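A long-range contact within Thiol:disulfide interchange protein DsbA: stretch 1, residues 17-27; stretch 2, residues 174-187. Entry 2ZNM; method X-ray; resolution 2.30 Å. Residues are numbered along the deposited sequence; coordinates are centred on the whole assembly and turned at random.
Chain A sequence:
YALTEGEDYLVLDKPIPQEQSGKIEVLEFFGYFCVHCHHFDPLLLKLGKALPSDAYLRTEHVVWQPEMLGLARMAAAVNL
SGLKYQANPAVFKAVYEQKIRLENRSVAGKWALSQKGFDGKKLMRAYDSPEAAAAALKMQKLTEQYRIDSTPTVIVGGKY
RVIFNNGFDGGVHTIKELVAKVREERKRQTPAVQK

Stretch 1 17-27: PQEQSGKIEVL
Stretch 2, residues 174-187: TIKELVAKVREERK

Strand 24-27 packs on helix 174-185 in a roughly antiparallel direction, their N-to-C directions 148° apart and their axes 9.3 Å apart at closest approach; CA atoms pair Ile24 with Val179 (6.7 Å) and Val26 with Ile175 (8.0 Å). Before the strand, Gln18 (phi/psi -67/151, chi1 m, chi2 t) uses both ends of its amide to brace the loop: OE1 accepts from Glu25 N at 3.0 Å, while NE2 donates to Lys23 O at 2.8 Å. Gly22 adopts phi/psi 88/-45, where a CB would jam against the preceding carbonyl oxygen, so glycine suits the turn. The CA-to-CB bond of Lys23 points away from the helix, but its O receives a weak hydrogen bond from Arg186 NH2, 2.9 Å and 121°; Arg186, just past the helix with phi/psi -87/48 (chi1 -91°, chi2 136°, chi3 68°, chi4 152°), reaches this carbonyl with the edge of its guanidinium. Ile24 (-104/115; m, t) is the centre of the contact. Its branched side chain packs CD1 against Val179 CG1 and CG2 against Val182 CG1, both at 3.7 Å, with CD1 also 3.6 Å from Arg183 CB. The CA-to-CB bond of Glu25 points away, in keeping with strand alternation, and its OE1 accepts from Glu19 N at 2.9 Å. Val26 (-119/105, t) returns toward the helix: CG1 meets Ile175 CG2 and CG2 meets Val179 CG2, each at 3.9 Å.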

# COMPACT_ATOMS: atom_id res chain seq x y z
N PRO A 17 -12.64 -7.44 1.02
CA PRO A 17 -13.53 -6.77 0.07
C PRO A 17 -12.77 -5.80 -0.84
O PRO A 17 -12.05 -4.92 -0.35
CB PRO A 17 -14.50 -6.00 0.98
CG PRO A 17 -14.44 -6.71 2.29
CD PRO A 17 -13.03 -7.18 2.42
N GLN A 18 -12.94 -5.97 -2.14
CA GLN A 18 -12.28 -5.11 -3.13
C GLN A 18 -12.80 -3.68 -3.08
O GLN A 18 -13.94 -3.43 -2.70
CB GLN A 18 -12.42 -5.68 -4.55
CG GLN A 18 -11.61 -6.97 -4.79
CD GLN A 18 -11.48 -7.33 -6.26
OE1 GLN A 18 -10.63 -8.14 -6.63
NE2 GLN A 18 -12.31 -6.74 -7.11
N GLU A 19 -11.93 -2.74 -3.45
CA GLU A 19 -12.27 -1.34 -3.62
C GLU A 19 -13.33 -1.19 -4.72
O GLU A 19 -14.30 -0.45 -4.57
CB GLU A 19 -11.01 -0.59 -4.04
CG GLU A 19 -10.63 0.61 -3.22
CD GLU A 19 -9.19 1.03 -3.49
OE1 GLU A 19 -8.71 0.87 -4.65
OE2 GLU A 19 -8.52 1.51 -2.55
N GLN A 20 -13.11 -1.90 -5.83
CA GLN A 20 -13.98 -1.87 -7.00
C GLN A 20 -14.36 -3.29 -7.39
O GLN A 20 -13.49 -4.15 -7.49
CB GLN A 20 -13.25 -1.26 -8.20
CG GLN A 20 -12.58 0.09 -7.99
CD GLN A 20 -11.96 0.62 -9.27
OE1 GLN A 20 -10.74 0.73 -9.40
NE2 GLN A 20 -12.82 0.93 -10.24
N SER A 21 -15.66 -3.52 -7.64
CA SER A 21 -16.11 -4.80 -8.19
C SER A 21 -15.96 -4.85 -9.71
O SER A 21 -15.81 -3.81 -10.36
CB SER A 21 -17.55 -5.09 -7.78
OG SER A 21 -17.60 -5.54 -6.44
N GLY A 22 -15.99 -6.06 -10.27
CA GLY A 22 -15.86 -6.24 -11.72
C GLY A 22 -14.43 -6.34 -12.20
O GLY A 22 -14.12 -7.20 -13.03
N LYS A 23 -13.56 -5.46 -11.70
CA LYS A 23 -12.11 -5.53 -11.93
C LYS A 23 -11.42 -6.42 -10.90
O LYS A 23 -12.01 -6.79 -9.89
CB LYS A 23 -11.47 -4.13 -11.90
CG LYS A 23 -11.89 -3.22 -13.04
CD LYS A 23 -11.69 -1.76 -12.68
CE LYS A 23 -12.83 -0.90 -13.22
NZ LYS A 23 -12.47 0.55 -13.13
N ILE A 24 -10.17 -6.77 -11.18
CA ILE A 24 -9.38 -7.65 -10.33
C ILE A 24 -8.38 -6.80 -9.56
O ILE A 24 -7.49 -6.17 -10.14
CB ILE A 24 -8.66 -8.76 -11.15
CG1 ILE A 24 -9.67 -9.53 -12.00
CG2 ILE A 24 -7.91 -9.72 -10.25
CD1 ILE A 24 -9.06 -10.28 -13.17
N GLU A 25 -8.56 -6.77 -8.24
CA GLU A 25 -7.67 -6.00 -7.37
C GLU A 25 -6.34 -6.69 -7.18
O GLU A 25 -6.25 -7.91 -7.05
CB GLU A 25 -8.33 -5.79 -6.01
CG GLU A 25 -7.54 -4.92 -5.02
CD GLU A 25 -8.41 -4.56 -3.81
OE1 GLU A 25 -9.20 -3.60 -3.92
OE2 GLU A 25 -8.30 -5.25 -2.77
N VAL A 26 -5.29 -5.87 -7.20
CA VAL A 26 -3.98 -6.29 -6.72
C VAL A 26 -3.64 -5.34 -5.57
O VAL A 26 -3.36 -4.16 -5.77
CB VAL A 26 -2.92 -6.27 -7.84
CG1 VAL A 26 -1.56 -6.70 -7.30
CG2 VAL A 26 -3.35 -7.18 -8.96
N LEU A 27 -3.76 -5.86 -4.36
CA LEU A 27 -3.59 -5.05 -3.17
C LEU A 27 -2.22 -5.30 -2.57
O LEU A 27 -1.82 -6.46 -2.33
CB LEU A 27 -4.71 -5.35 -2.17
CG LEU A 27 -4.60 -5.07 -0.67
CD1 LEU A 27 -4.54 -3.59 -0.37
CD2 LEU A 27 -5.80 -5.73 0.03
N THR A 174 3.97 -14.60 -10.57
CA THR A 174 2.98 -15.21 -9.69
C THR A 174 1.72 -14.34 -9.61
O THR A 174 0.61 -14.85 -9.72
CB THR A 174 3.56 -15.50 -8.28
OG1 THR A 174 4.53 -16.55 -8.39
CG2 THR A 174 2.48 -15.92 -7.30
N ILE A 175 1.92 -13.03 -9.44
CA ILE A 175 0.81 -12.08 -9.42
C ILE A 175 0.02 -12.14 -10.74
O ILE A 175 -1.21 -12.22 -10.70
CB ILE A 175 1.29 -10.64 -9.11
CG1 ILE A 175 1.85 -10.56 -7.69
CG2 ILE A 175 0.16 -9.63 -9.25
CD1 ILE A 175 2.88 -9.44 -7.44
N LYS A 176 0.72 -12.15 -11.87
CA LYS A 176 0.05 -12.19 -13.18
C LYS A 176 -0.77 -13.46 -13.41
O LYS A 176 -1.89 -13.39 -13.93
CB LYS A 176 1.03 -11.93 -14.33
CG LYS A 176 1.20 -10.43 -14.61
CD LYS A 176 2.23 -10.17 -15.70
CE LYS A 176 1.72 -10.61 -17.07
NZ LYS A 176 2.73 -10.39 -18.16
N GLU A 177 -0.22 -14.61 -13.00
CA GLU A 177 -0.92 -15.90 -13.05
C GLU A 177 -2.14 -15.94 -12.13
O GLU A 177 -3.15 -16.55 -12.46
CB GLU A 177 0.04 -17.04 -12.70
CG GLU A 177 0.94 -17.50 -13.86
CD GLU A 177 1.69 -18.80 -13.55
OE1 GLU A 177 2.23 -18.95 -12.42
OE2 GLU A 177 1.75 -19.68 -14.44
N LEU A 178 -2.03 -15.28 -10.98
CA LEU A 178 -3.12 -15.18 -10.01
C LEU A 178 -4.28 -14.32 -10.50
O LEU A 178 -5.44 -14.61 -10.21
CB LEU A 178 -2.61 -14.65 -8.67
CG LEU A 178 -2.50 -15.53 -7.41
CD1 LEU A 178 -2.39 -17.03 -7.70
CD2 LEU A 178 -1.35 -15.07 -6.52
N VAL A 179 -3.96 -13.26 -11.23
CA VAL A 179 -4.97 -12.42 -11.87
C VAL A 179 -5.72 -13.22 -12.94
O VAL A 179 -6.94 -13.09 -13.08
CB VAL A 179 -4.35 -11.12 -12.46
CG1 VAL A 179 -5.35 -10.37 -13.32
CG2 VAL A 179 -3.83 -10.22 -11.35
N ALA A 180 -4.98 -14.07 -13.67
CA ALA A 180 -5.58 -14.96 -14.68
C ALA A 180 -6.41 -16.07 -14.03
O ALA A 180 -7.39 -16.54 -14.61
CB ALA A 180 -4.52 -15.53 -15.59
N LYS A 181 -6.00 -16.49 -12.84
CA LYS A 181 -6.74 -17.47 -12.04
C LYS A 181 -8.08 -16.90 -11.56
O LYS A 181 -9.12 -17.55 -11.71
CB LYS A 181 -5.90 -17.93 -10.83
CG LYS A 181 -6.52 -19.04 -9.99
CD LYS A 181 -5.58 -19.48 -8.88
CE LYS A 181 -6.25 -20.45 -7.90
NZ LYS A 181 -6.44 -21.81 -8.48
N VAL A 182 -8.04 -15.69 -11.01
CA VAL A 182 -9.23 -14.99 -10.52
C VAL A 182 -10.22 -14.71 -11.65
O VAL A 182 -11.42 -14.98 -11.51
CB VAL A 182 -8.83 -13.68 -9.74
CG1 VAL A 182 -10.01 -12.74 -9.56
CG2 VAL A 182 -8.23 -14.01 -8.37
N ARG A 183 -9.72 -14.20 -12.77
CA ARG A 183 -10.56 -13.86 -13.93
C ARG A 183 -11.37 -15.06 -14.42
O ARG A 183 -12.59 -14.96 -14.59
CB ARG A 183 -9.69 -13.30 -15.06
CG ARG A 183 -10.41 -13.06 -16.38
CD ARG A 183 -9.56 -12.21 -17.31
NE ARG A 183 -8.18 -12.69 -17.40
CZ ARG A 183 -7.11 -11.91 -17.37
NH1 ARG A 183 -7.24 -10.60 -17.24
NH2 ARG A 183 -5.89 -12.44 -17.45
N GLU A 184 -10.67 -16.17 -14.65
CA GLU A 184 -11.26 -17.43 -15.10
C GLU A 184 -12.27 -17.96 -14.08
O GLU A 184 -13.36 -18.39 -14.46
CB GLU A 184 -10.14 -18.44 -15.41
CG GLU A 184 -10.48 -19.92 -15.22
CD GLU A 184 -11.16 -20.56 -16.42
OE1 GLU A 184 -10.64 -20.41 -17.55
OE2 GLU A 184 -12.20 -21.22 -16.23
N GLU A 185 -11.92 -17.91 -12.80
CA GLU A 185 -12.81 -18.45 -11.76
C GLU A 185 -14.11 -17.64 -11.61
O GLU A 185 -15.16 -18.19 -11.28
CB GLU A 185 -12.06 -18.67 -10.43
CG GLU A 185 -12.03 -17.50 -9.47
CD GLU A 185 -11.26 -17.78 -8.17
OE1 GLU A 185 -11.34 -16.94 -7.26
OE2 GLU A 185 -10.59 -18.84 -8.07
N ARG A 186 -14.02 -16.33 -11.88
CA ARG A 186 -15.19 -15.44 -11.86
C ARG A 186 -15.93 -15.41 -13.21
O ARG A 186 -16.26 -14.34 -13.74
CB ARG A 186 -14.76 -14.04 -11.42
CG ARG A 186 -14.87 -13.83 -9.91
CD ARG A 186 -13.66 -13.12 -9.32
NE ARG A 186 -13.55 -11.72 -9.74
CZ ARG A 186 -12.96 -10.76 -9.02
NH1 ARG A 186 -12.44 -11.02 -7.82
NH2 ARG A 186 -12.91 -9.52 -9.49
N LYS A 187 -16.20 -16.60 -13.75
CA LYS A 187 -16.96 -16.76 -14.99
C LYS A 187 -18.27 -17.49 -14.73
O LYS A 187 -18.31 -18.49 -14.00
CB LYS A 187 -16.14 -17.50 -16.04
CG LYS A 187 -15.19 -16.62 -16.84
CD LYS A 187 -14.37 -17.46 -17.82
CE LYS A 187 -13.51 -16.60 -18.74
NZ LYS A 187 -12.41 -15.87 -18.02